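Local atomic coordinates of tRNA (Adenine(22)-N(1))-methyltransferase (Mycoplasma capricolum subsp. capricolum, PDB entry 6QE6), a protein that probably methylates N1 of adenine 22 in tRNA, and is captured here with the cofactor product S-adenosyl-L-homocysteine. Residues 24-29 with 47-52; 146-151 with 172-177; 166-171 with 199-204. All blocks are in the same frame, centred on the assembly; numbering follows the deposited sequence.

From the N terminus, the chain runs through helix 24-31, passes strand 36-42 and returns in helix 48-55, where contact 1 closes the first loop beside the cofactor. Contact 2 opens much later, in helix 143-151, and closes on the second half of strand 168-175, enclosing strand 155-163 and the first half of strand 168-175. Contact 3 starts inside that loop, on the first half of the same strand, and ends beyond it in helix 200-217, so contacts 2 and 3 cross. R25, Q28 and V29 of contact 1 pack on Y169 and L171 of contact 3. Together the contacts tie the cofactor-binding side, the sheet end that holds antiparallel strand 168-175 and the C-terminal helices to one another.

Contact 1 of 3, residues 24-29 with 47-52; sequences FRLNQV and AYLPIY. With SAH (S-adenosyl-L-homocysteine), chain C.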
loop_
_atom_site.group_PDB
_atom_site.type_symbol
_atom_site.label_atom_id
_atom_site.label_comp_id
_atom_site.label_asym_id
_atom_site.label_seq_id
_atom_site.Cartn_x
_atom_site.Cartn_y
_atom_site.Cartn_z
ATOM N N PHE A 24 -14.021 0.095 3.633
ATOM C CA PHE A 24 -13.272 0.105 4.887
ATOM C C PHE A 24 -11.790 0.357 4.648
ATOM O O PHE A 24 -11.165 1.159 5.356
ATOM C CB PHE A 24 -13.457 -1.212 5.646
ATOM C CG PHE A 24 -12.728 -1.256 6.969
ATOM C CD1 PHE A 24 -13.208 -0.565 8.073
ATOM C CD2 PHE A 24 -11.545 -1.974 7.106
ATOM C CE1 PHE A 24 -12.529 -0.600 9.289
ATOM C CE2 PHE A 24 -10.865 -1.994 8.316
ATOM C CZ PHE A 24 -11.366 -1.316 9.402
ATOM N N ARG A 25 -11.198 -0.327 3.663
ATOM C CA ARG A 25 -9.758 -0.149 3.472
ATOM C C ARG A 25 -9.423 1.249 2.954
ATOM O O ARG A 25 -8.378 1.804 3.332
ATOM C CB ARG A 25 -9.192 -1.220 2.546
ATOM C CG ARG A 25 -9.797 -1.258 1.180
ATOM C CD ARG A 25 -9.325 -2.496 0.471
ATOM N NE ARG A 25 -10.407 -3.053 -0.321
ATOM C CZ ARG A 25 -10.624 -2.732 -1.586
ATOM N NH1 ARG A 25 -9.812 -1.854 -2.194
ATOM N NH2 ARG A 25 -11.649 -3.284 -2.232
ATOM N N LEU A 26 -10.302 1.849 2.130
ATOM C CA LEU A 26 -10.057 3.219 1.676
ATOM C C LEU A 26 -10.226 4.213 2.813
ATOM O O LEU A 26 -9.494 5.209 2.881
ATOM C CB LEU A 26 -10.975 3.571 0.501
ATOM C CG LEU A 26 -10.472 3.009 -0.841
ATOM C CD1 LEU A 26 -11.086 3.728 -2.019
ATOM C CD2 LEU A 26 -8.935 3.069 -0.927
ATOM N N ASN A 27 -11.158 3.958 3.731
ATOM C CA ASN A 27 -11.236 4.833 4.889
ATOM C C ASN A 27 -9.976 4.757 5.723
ATOM O O ASN A 27 -9.586 5.754 6.336
ATOM C CB ASN A 27 -12.445 4.502 5.744
ATOM C CG ASN A 27 -13.609 5.384 5.422
ATOM O OD1 ASN A 27 -14.532 4.985 4.687
ATOM N ND2 ASN A 27 -13.563 6.623 5.928
ATOM N N GLN A 28 -9.321 3.597 5.757
ATOM C CA GLN A 28 -8.096 3.490 6.542
ATOM C C GLN A 28 -7.010 4.376 5.962
ATOM O O GLN A 28 -6.285 5.034 6.711
ATOM C CB GLN A 28 -7.632 2.038 6.634
ATOM C CG GLN A 28 -8.617 1.098 7.363
ATOM C CD GLN A 28 -9.255 1.750 8.573
ATOM O OE1 GLN A 28 -10.476 1.931 8.630
ATOM N NE2 GLN A 28 -8.439 2.123 9.539
ATOM N N VAL A 29 -6.909 4.431 4.629
ATOM C CA VAL A 29 -5.995 5.367 3.979
ATOM C C VAL A 29 -6.359 6.822 4.308
ATOM O O VAL A 29 -5.477 7.667 4.539
ATOM C CB VAL A 29 -5.981 5.119 2.459
ATOM C CG1 VAL A 29 -5.266 6.251 1.748
ATOM C CG2 VAL A 29 -5.312 3.815 2.147
ATOM N N ALA A 47 -12.251 7.666 -8.501
ATOM C CA ALA A 47 -11.837 8.910 -7.855
ATOM C C ALA A 47 -12.637 9.221 -6.595
ATOM O O ALA A 47 -12.647 10.369 -6.141
ATOM C CB ALA A 47 -11.919 10.096 -8.823
ATOM N N TYR A 48 -13.301 8.213 -6.019
ATOM C CA TYR A 48 -14.029 8.427 -4.771
ATOM C C TYR A 48 -13.095 8.767 -3.609
ATOM O O TYR A 48 -13.489 9.508 -2.704
ATOM C CB TYR A 48 -14.880 7.195 -4.444
ATOM C CG TYR A 48 -16.121 7.056 -5.316
ATOM C CD1 TYR A 48 -17.031 8.098 -5.430
ATOM C CD2 TYR A 48 -16.381 5.883 -6.019
ATOM C CE1 TYR A 48 -18.165 7.990 -6.222
ATOM C CE2 TYR A 48 -17.517 5.757 -6.814
ATOM C CZ TYR A 48 -18.408 6.821 -6.912
ATOM O OH TYR A 48 -19.547 6.719 -7.695
ATOM N N LEU A 49 -11.854 8.253 -3.610
ATOM C CA LEU A 49 -10.916 8.658 -2.562
ATOM C C LEU A 49 -10.465 10.109 -2.730
ATOM O O LEU A 49 -10.523 10.868 -1.743
ATOM C CB LEU A 49 -9.732 7.684 -2.496
ATOM C CG LEU A 49 -8.574 8.061 -1.557
ATOM C CD1 LEU A 49 -9.031 8.100 -0.111
ATOM C CD2 LEU A 49 -7.373 7.098 -1.698
ATOM N N PRO A 50 -10.015 10.567 -3.912
ATOM C CA PRO A 50 -9.756 12.012 -4.060
ATOM C C PRO A 50 -10.953 12.877 -3.712
ATOM O O PRO A 50 -10.791 13.904 -3.041
ATOM C CB PRO A 50 -9.368 12.146 -5.540
ATOM C CG PRO A 50 -8.757 10.849 -5.881
ATOM C CD PRO A 50 -9.528 9.815 -5.083
ATOM N N ILE A 51 -12.152 12.486 -4.155
ATOM C CA ILE A 51 -13.361 13.250 -3.853
ATOM C C ILE A 51 -13.575 13.339 -2.346
ATOM O O ILE A 51 -13.769 14.426 -1.796
ATOM C CB ILE A 51 -14.574 12.629 -4.573
ATOM C CG1 ILE A 51 -14.513 12.938 -6.071
ATOM C CG2 ILE A 51 -15.890 13.110 -3.965
ATOM C CD1 ILE A 51 -15.328 11.992 -6.907
ATOM N N TYR A 52 -13.525 12.200 -1.651
ATOM C CA TYR A 52 -13.684 12.208 -0.197
ATOM C C TYR A 52 -12.676 13.141 0.474
ATOM O O TYR A 52 -13.043 13.958 1.332
ATOM C CB TYR A 52 -13.533 10.791 0.356
ATOM C CG TYR A 52 -13.662 10.717 1.857
ATOM C CD1 TYR A 52 -14.899 10.451 2.442
ATOM C CD2 TYR A 52 -12.555 10.922 2.697
ATOM C CE1 TYR A 52 -15.054 10.383 3.819
ATOM C CE2 TYR A 52 -12.694 10.861 4.095
ATOM C CZ TYR A 52 -13.958 10.584 4.645
ATOM O OH TYR A 52 -14.150 10.502 6.009
HETATM N N SAH C . -8.038 2.729 -6.119
HETATM C CA SAH C . -9.244 1.908 -6.091
HETATM C CB SAH C . -9.356 1.061 -7.367
HETATM C CG SAH C . -8.302 -0.029 -7.570
HETATM S SD SAH C . -8.647 -1.037 -9.037
HETATM C C SAH C . -9.282 1.005 -4.855
HETATM O O SAH C . -8.248 0.739 -4.232
HETATM O OXT SAH C . -10.344 0.515 -4.453
HETATM C "C5'" SAH C . -6.978 -0.772 -9.680
HETATM C "C4'" SAH C . -6.912 0.427 -10.620
HETATM O "O4'" SAH C . -5.563 0.718 -10.898
HETATM C "C3'" SAH C . -7.562 0.150 -11.963
HETATM O "O3'" SAH C . -8.468 1.186 -12.267
HETATM C "C2'" SAH C . -6.419 0.158 -12.964
HETATM O "O2'" SAH C . -6.849 0.740 -14.164
HETATM C "C1'" SAH C . -5.377 0.999 -12.262
HETATM N N9 SAH C . -4.000 0.649 -12.611
HETATM C C8 SAH C . -3.488 -0.599 -12.826
HETATM N N7 SAH C . -2.164 -0.462 -13.107
HETATM C C5 SAH C . -1.836 0.834 -13.067
HETATM C C6 SAH C . -0.640 1.502 -13.284
HETATM N N6 SAH C . 0.469 0.833 -13.592
HETATM N N1 SAH C . -0.616 2.873 -13.178
HETATM C C2 SAH C . -1.760 3.576 -12.854
HETATM N N3 SAH C . -2.941 2.896 -12.644
HETATM C C4 SAH C . -2.976 1.548 -12.749
#
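L26 and V29 of helix 24-29 both turn toward L49, the main apolar bridge to helix 48-52. L26 CD1 lies 4.2 Å from L49 CB, near the root of that side chain, and L49 CD1 approaches the backbone oxygen of L26. The other methyl, L49 CD2, meets V29 CG1 at 4.1 Å, and these two side chains cross at about a right angle. With its CG anti to the backbone N (chi1 173°), L49 sends both methyls across the gap between the helices, whose short axes come within 10.7 Å at an angle of 45°. Strand 109-115 lies beneath, where C113 and T111 receive L26, V29 and L49. One turn further along helix 48-52, Y52 reaches over to N27: the amide and the ring stand nearly perpendicular, 78° apart, and N27 ND2 stays 3.9 Å from Y52 OH, a van der Waals approach.

On the cofactor side, R25, its chain bent at chi3, brings its guanidinium to the carboxylate of SAH. R25 NH1 makes a weak hydrogen bond to SAH OXT (3.3 Å), while SAH O lies in the guanidinium plane at its edge. L26 faces the same carboxylate with its methyls, L26 CD1 being 4.1 Å from SAH OXT. Additional bonds from D66, G43, N94 and G95 hold the cofactor.

No hydrogen bond joins the two segments, so shape and apolar burial carry the helix pair. The weak geometry at R25 suggests that its hold on the carboxylate owes more to charge attraction than to a directed bond.

Contact 2 of 3, residues 146-151 with 172-177; sequences RLWAVS and IEINKN
R146 leans its aliphatic stem against I172, and the stem can be followed outward from the helix. CB leaves the backbone alongside the strand, and CG then comes within 3.6 Å of I172 CD1, the closest approach between the two segments. I172 reaches this spot fully extended, with CG1 and CD1 in an outstretched chain (chi2 174°). The turn about the R146 CG-CD bond (chi3 -72°) then swings NE away from the extended line, and the polar end serves other partners: NE gives a hydrogen bond to I188 O, NH1 forms a salt bridge with E159, and NH2 gives a weak hydrogen bond to E189 O.

Two residues along the strand and about one turn along the helix, I174 CD1 packs against both W148 and A149: it lies at the edge of the indole, near the ring plane, 3.9 Å from W148 CZ3, and 4.2 Å from A149 CB. The small A149 faces the strand directly and lets the backbones approach, A149 CA and I174 CA being 7.0 Å apart. The indole also meets Y154 (edge-to-face), H152, and L121 and L124 of helix 117-124.

Helix 146-151 and strand 172-175 run almost parallel, 15° apart. Helix 143-151 is the crossover helix between the parallel strands 133-138 and 155-163, and it runs along the antiparallel strand 168-175 that lies between them, as in the Rossmann-like class I methyltransferases with their strand order 3-2-1-4-5-7-6.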
loop_
_atom_site.group_PDB
_atom_site.type_symbol
_atom_site.label_atom_id
_atom_site.label_comp_id
_atom_site.label_asym_id
_atom_site.label_seq_id
_atom_site.Cartn_x
_atom_site.Cartn_y
_atom_site.Cartn_z
ATOM N N ARG A 146 8.760 -3.213 1.936
ATOM C CA ARG A 146 9.500 -2.852 3.135
ATOM C C ARG A 146 11.002 -2.828 2.853
ATOM O O ARG A 146 11.720 -1.945 3.337
ATOM C CB ARG A 146 9.147 -3.816 4.273
ATOM C CG ARG A 146 7.758 -3.547 4.886
ATOM C CD ARG A 146 7.461 -4.344 6.169
ATOM N NE ARG A 146 7.262 -5.730 5.815
ATOM C CZ ARG A 146 6.100 -6.375 5.835
ATOM N NH1 ARG A 146 4.980 -5.790 6.241
ATOM N NH2 ARG A 146 6.083 -7.638 5.455
ATOM N N LEU A 147 11.483 -3.780 2.048
ATOM C CA LEU A 147 12.874 -3.786 1.616
ATOM C C LEU A 147 13.210 -2.509 0.865
ATOM O O LEU A 147 14.276 -1.914 1.061
ATOM C CB LEU A 147 13.113 -4.999 0.717
ATOM C CG LEU A 147 14.436 -5.767 0.703
ATOM C CD1 LEU A 147 15.146 -5.720 2.057
ATOM C CD2 LEU A 147 14.138 -7.218 0.310
ATOM N N TRP A 148 12.307 -2.092 -0.016
ATOM C CA TRP A 148 12.462 -0.840 -0.728
ATOM C C TRP A 148 12.600 0.329 0.242
ATOM O O TRP A 148 13.550 1.116 0.145
ATOM C CB TRP A 148 11.275 -0.640 -1.659
ATOM C CG TRP A 148 11.389 0.586 -2.470
ATOM C CD1 TRP A 148 12.114 0.746 -3.613
ATOM C CD2 TRP A 148 10.763 1.847 -2.206
ATOM N NE1 TRP A 148 11.977 2.033 -4.081
ATOM C CE2 TRP A 148 11.154 2.731 -3.235
ATOM C CE3 TRP A 148 9.912 2.317 -1.203
ATOM C CZ2 TRP A 148 10.703 4.059 -3.300
ATOM C CZ3 TRP A 148 9.474 3.637 -1.265
ATOM C CH2 TRP A 148 9.876 4.493 -2.309
ATOM N N ALA A 149 11.674 0.449 1.198
ATOM C CA ALA A 149 11.776 1.531 2.176
ATOM C C ALA A 149 13.090 1.455 2.939
ATOM O O ALA A 149 13.770 2.465 3.112
ATOM C CB ALA A 149 10.598 1.509 3.155
ATOM N N VAL A 150 13.462 0.265 3.404
ATOM C CA VAL A 150 14.671 0.137 4.216
ATOM C C VAL A 150 15.912 0.487 3.398
ATOM O O VAL A 150 16.773 1.258 3.839
ATOM C CB VAL A 150 14.765 -1.280 4.805
ATOM C CG1 VAL A 150 16.141 -1.497 5.459
ATOM C CG2 VAL A 150 13.639 -1.495 5.813
ATOM N N SER A 151 16.022 -0.071 2.195
ATOM C CA SER A 151 17.216 0.126 1.395
ATOM C C SER A 151 17.389 1.572 0.950
ATOM O O SER A 151 18.513 1.964 0.616
ATOM C CB SER A 151 17.185 -0.795 0.177
ATOM O OG SER A 151 16.179 -0.380 -0.726
ATOM N N ILE A 172 0.632 0.122 4.288
ATOM C CA ILE A 172 1.949 0.572 4.707
ATOM C C ILE A 172 2.108 2.044 4.328
ATOM O O ILE A 172 1.755 2.456 3.215
ATOM C CB ILE A 172 3.069 -0.310 4.102
ATOM C CG1 ILE A 172 4.458 0.182 4.545
ATOM C CG2 ILE A 172 2.921 -0.438 2.585
ATOM C CD1 ILE A 172 5.629 -0.700 4.109
ATOM N N GLU A 173 2.584 2.844 5.276
ATOM C CA GLU A 173 2.804 4.270 5.083
ATOM C C GLU A 173 4.304 4.545 5.161
ATOM O O GLU A 173 4.962 4.172 6.138
ATOM C CB GLU A 173 2.053 5.113 6.122
ATOM C CG GLU A 173 2.614 6.543 6.222
ATOM C CD GLU A 173 1.671 7.547 6.893
ATOM O OE1 GLU A 173 0.739 7.115 7.612
ATOM O OE2 GLU A 173 1.873 8.775 6.707
ATOM N N ILE A 174 4.837 5.191 4.130
ATOM C CA ILE A 174 6.263 5.451 4.012
ATOM C C ILE A 174 6.475 6.960 4.038
ATOM O O ILE A 174 5.901 7.685 3.210
ATOM C CB ILE A 174 6.841 4.822 2.735
ATOM C CG1 ILE A 174 6.614 3.309 2.757
ATOM C CG2 ILE A 174 8.328 5.155 2.581
ATOM C CD1 ILE A 174 6.927 2.639 1.447
ATOM N N ASN A 175 7.276 7.429 5.009
ATOM C CA ASN A 175 7.640 8.836 5.168
ATOM C C ASN A 175 9.084 9.024 4.722
ATOM O O ASN A 175 10.016 8.669 5.458
ATOM C CB ASN A 175 7.476 9.291 6.618
ATOM C CG ASN A 175 7.802 10.780 6.810
ATOM O OD1 ASN A 175 8.173 11.479 5.860
ATOM N ND2 ASN A 175 7.645 11.273 8.044
ATOM N N LYS A 176 9.263 9.630 3.541
ATOM C CA LYS A 176 10.587 9.747 2.938
ATOM C C LYS A 176 11.478 10.739 3.665
ATOM O O LYS A 176 12.699 10.709 3.480
ATOM C CB LYS A 176 10.473 10.146 1.462
ATOM C CG LYS A 176 9.795 9.093 0.598
ATOM C CD LYS A 176 9.430 9.653 -0.761
ATOM C CE LYS A 176 10.685 10.085 -1.506
ATOM N NZ LYS A 176 10.341 10.631 -2.848
ATOM N N ASN A 177 10.912 11.590 4.509
ATOM C CA ASN A 177 11.694 12.611 5.183
ATOM C C ASN A 177 12.160 12.178 6.564
ATOM O O ASN A 177 12.730 12.993 7.303
ATOM C CB ASN A 177 10.890 13.906 5.261
ATOM C CG ASN A 177 10.763 14.564 3.911
ATOM O OD1 ASN A 177 11.770 14.927 3.287
ATOM N ND2 ASN A 177 9.526 14.692 3.426
#

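Contact 3 of 3, residues 166-171 with 199-204; sequences DHYYWL and NSLYIS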
loop_
_atom_site.group_PDB
_atom_site.type_symbol
_atom_site.label_atom_id
_atom_site.label_comp_id
_atom_site.label_asym_id
_atom_site.label_seq_id
_atom_site.Cartn_x
_atom_site.Cartn_y
_atom_site.Cartn_z
ATOM N N ASP A 166 -13.779 -10.847 1.677
ATOM C CA ASP A 166 -13.112 -12.138 1.487
ATOM C C ASP A 166 -11.724 -11.976 0.857
ATOM O O ASP A 166 -11.319 -12.768 0.007
ATOM C CB ASP A 166 -13.992 -13.083 0.660
ATOM C CG ASP A 166 -14.143 -14.451 1.305
ATOM O OD1 ASP A 166 -13.156 -14.959 1.893
ATOM O OD2 ASP A 166 -15.258 -15.008 1.252
ATOM N N HIS A 167 -10.994 -10.936 1.276
ATOM C CA HIS A 167 -9.652 -10.634 0.783
ATOM C C HIS A 167 -8.850 -9.936 1.876
ATOM O O HIS A 167 -9.396 -9.174 2.681
ATOM C CB HIS A 167 -9.679 -9.730 -0.458
ATOM C CG HIS A 167 -9.947 -10.456 -1.736
ATOM N ND1 HIS A 167 -11.219 -10.795 -2.148
ATOM C CD2 HIS A 167 -9.108 -10.893 -2.708
ATOM C CE1 HIS A 167 -11.153 -11.418 -3.314
ATOM N NE2 HIS A 167 -9.884 -11.492 -3.674
ATOM N N TYR A 168 -7.545 -10.166 1.876
ATOM C CA TYR A 168 -6.658 -9.469 2.795
ATOM C C TYR A 168 -5.882 -8.359 2.096
ATOM O O TYR A 168 -5.672 -8.369 0.877
ATOM C CB TYR A 168 -5.700 -10.445 3.469
ATOM C CG TYR A 168 -6.461 -11.367 4.364
ATOM C CD1 TYR A 168 -6.977 -10.916 5.565
ATOM C CD2 TYR A 168 -6.724 -12.673 3.983
ATOM C CE1 TYR A 168 -7.707 -11.752 6.393
ATOM C CE2 TYR A 168 -7.459 -13.521 4.802
ATOM C CZ TYR A 168 -7.944 -13.053 6.006
ATOM O OH TYR A 168 -8.669 -13.886 6.825
ATOM N N TYR A 169 -5.481 -7.376 2.896
ATOM C CA TYR A 169 -4.833 -6.177 2.394
ATOM C C TYR A 169 -3.739 -5.736 3.355
ATOM O O TYR A 169 -3.877 -5.855 4.578
ATOM C CB TYR A 169 -5.833 -5.045 2.205
ATOM C CG TYR A 169 -6.875 -5.351 1.169
ATOM C CD1 TYR A 169 -8.075 -5.972 1.521
ATOM C CD2 TYR A 169 -6.664 -5.016 -0.163
ATOM C CE1 TYR A 169 -9.011 -6.246 0.584
ATOM C CE2 TYR A 169 -7.604 -5.289 -1.111
ATOM C CZ TYR A 169 -8.773 -5.913 -0.738
ATOM O OH TYR A 169 -9.721 -6.188 -1.695
ATOM N N TRP A 170 -2.668 -5.200 2.787
ATOM C CA TRP A 170 -1.481 -4.822 3.536
ATOM C C TRP A 170 -1.329 -3.315 3.388
ATOM O O TRP A 170 -1.045 -2.811 2.295
ATOM C CB TRP A 170 -0.247 -5.569 3.024
ATOM C CG TRP A 170 -0.140 -7.048 3.404
ATOM C CD1 TRP A 170 0.662 -7.582 4.367
ATOM C CD2 TRP A 170 -0.824 -8.165 2.797
ATOM N NE1 TRP A 170 0.520 -8.951 4.413
ATOM C CE2 TRP A 170 -0.390 -9.334 3.465
ATOM C CE3 TRP A 170 -1.767 -8.287 1.771
ATOM C CZ2 TRP A 170 -0.861 -10.612 3.128
ATOM C CZ3 TRP A 170 -2.225 -9.540 1.437
ATOM C CH2 TRP A 170 -1.772 -10.694 2.116
ATOM N N LEU A 171 -1.534 -2.590 4.468
ATOM C CA LEU A 171 -1.433 -1.147 4.415
ATOM C C LEU A 171 -0.099 -0.727 5.013
ATOM O O LEU A 171 0.255 -1.166 6.111
ATOM C CB LEU A 171 -2.606 -0.497 5.152
ATOM C CG LEU A 171 -2.578 1.026 5.236
ATOM C CD1 LEU A 171 -3.920 1.629 4.909
ATOM C CD2 LEU A 171 -2.154 1.432 6.628
ATOM N N ASN A 199 -1.771 -8.879 17.480
ATOM C CA ASN A 199 -2.768 -8.709 16.420
ATOM C C ASN A 199 -3.345 -10.075 16.055
ATOM O O ASN A 199 -2.765 -10.815 15.252
ATOM C CB ASN A 199 -2.149 -8.017 15.212
ATOM C CG ASN A 199 -3.169 -7.650 14.157
ATOM O OD1 ASN A 199 -4.019 -8.463 13.791
ATOM N ND2 ASN A 199 -3.074 -6.427 13.638
ATOM N N SER A 200 -4.514 -10.401 16.621
ATOM C CA SER A 200 -5.088 -11.731 16.417
ATOM C C SER A 200 -5.519 -11.963 14.973
ATOM O O SER A 200 -5.465 -13.100 14.492
ATOM C CB SER A 200 -6.270 -11.960 17.366
ATOM O OG SER A 200 -6.991 -10.756 17.600
ATOM N N LEU A 201 -5.944 -10.922 14.260
ATOM C CA LEU A 201 -6.284 -11.109 12.851
ATOM C C LEU A 201 -5.064 -11.576 12.056
ATOM O O LEU A 201 -5.114 -12.599 11.357
ATOM C CB LEU A 201 -6.863 -9.813 12.266
ATOM C CG LEU A 201 -7.316 -9.847 10.796
ATOM C CD1 LEU A 201 -8.517 -10.776 10.597
ATOM C CD2 LEU A 201 -7.641 -8.453 10.268
ATOM N N TYR A 202 -3.941 -10.858 12.191
ATOM C CA TYR A 202 -2.741 -11.170 11.411
ATOM C C TYR A 202 -2.108 -12.484 11.859
ATOM O O TYR A 202 -1.608 -13.260 11.032
ATOM C CB TYR A 202 -1.734 -10.014 11.522
ATOM C CG TYR A 202 -0.554 -10.094 10.593
ATOM C CD1 TYR A 202 -0.711 -10.465 9.270
ATOM C CD2 TYR A 202 0.732 -9.782 11.037
ATOM C CE1 TYR A 202 0.376 -10.544 8.413
ATOM C CE2 TYR A 202 1.834 -9.851 10.178
ATOM C CZ TYR A 202 1.646 -10.236 8.869
ATOM O OH TYR A 202 2.719 -10.314 8.007
ATOM N N ILE A 203 -2.095 -12.746 13.165
ATOM C CA ILE A 203 -1.567 -14.020 13.631
ATOM C C ILE A 203 -2.397 -15.165 13.067
ATOM O O ILE A 203 -1.856 -16.174 12.597
ATOM C CB ILE A 203 -1.505 -14.049 15.170
ATOM C CG1 ILE A 203 -0.458 -13.045 15.666
ATOM C CG2 ILE A 203 -1.161 -15.437 15.657
ATOM C CD1 ILE A 203 -0.527 -12.780 17.153
ATOM N N SER A 204 -3.720 -15.004 13.063
ATOM C CA SER A 204 -4.598 -16.026 12.503
ATOM C C SER A 204 -4.259 -16.295 11.041
ATOM O O SER A 204 -4.113 -17.453 10.622
ATOM C CB SER A 204 -6.044 -15.583 12.655
ATOM O OG SER A 204 -6.881 -16.589 12.162
HETATM O O HOH W 1 2.711 -10.797 5.543
#
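Y202 OH is gripped by a water and by the carbonyl of F190, and the water links it to W170. The water donates to Y202 OH at 2.5 Å, a short distance whose exact length carries no weight at this resolution, and accepts from W170 NE1 at 3.1 Å, a relay that gives the indole N-H an acceptor. The carbonyl of F190 can only accept, so the hydroxyl donates to it and receives the water's proton. The water sits in the plane of the Y202 ring, at its edge. Directly, the two side chains only graze each other, W170 NE1 lying 4.3 Å from Y202 CE1.

Nearer the surface, L201 CD1 approaches the edge of the Y168 ring, 4.4 Å from Y168 CE1. L201 holds CG anti to its backbone N (chi1 -178°), which brings CD1 over to the Y168 ring. The start of the helix is fixed by N199 at the N-cap: its OD1 accepts from Y202 N at 2.9 Å, nearly straight at 169°, with the donor above the carbonyl plane.

F161 of strand 155-163 is the common aromatic neighbour, meeting Y168, W170, Y202 and L201. Y240 of helix 225-244 touches Y202 as well, while Y169, on the same strand as W170, packs on R25 of helix 24-31. Helix 200-217 is thereby attached to the antiparallel end of the sheet through a cluster of aromatic rings.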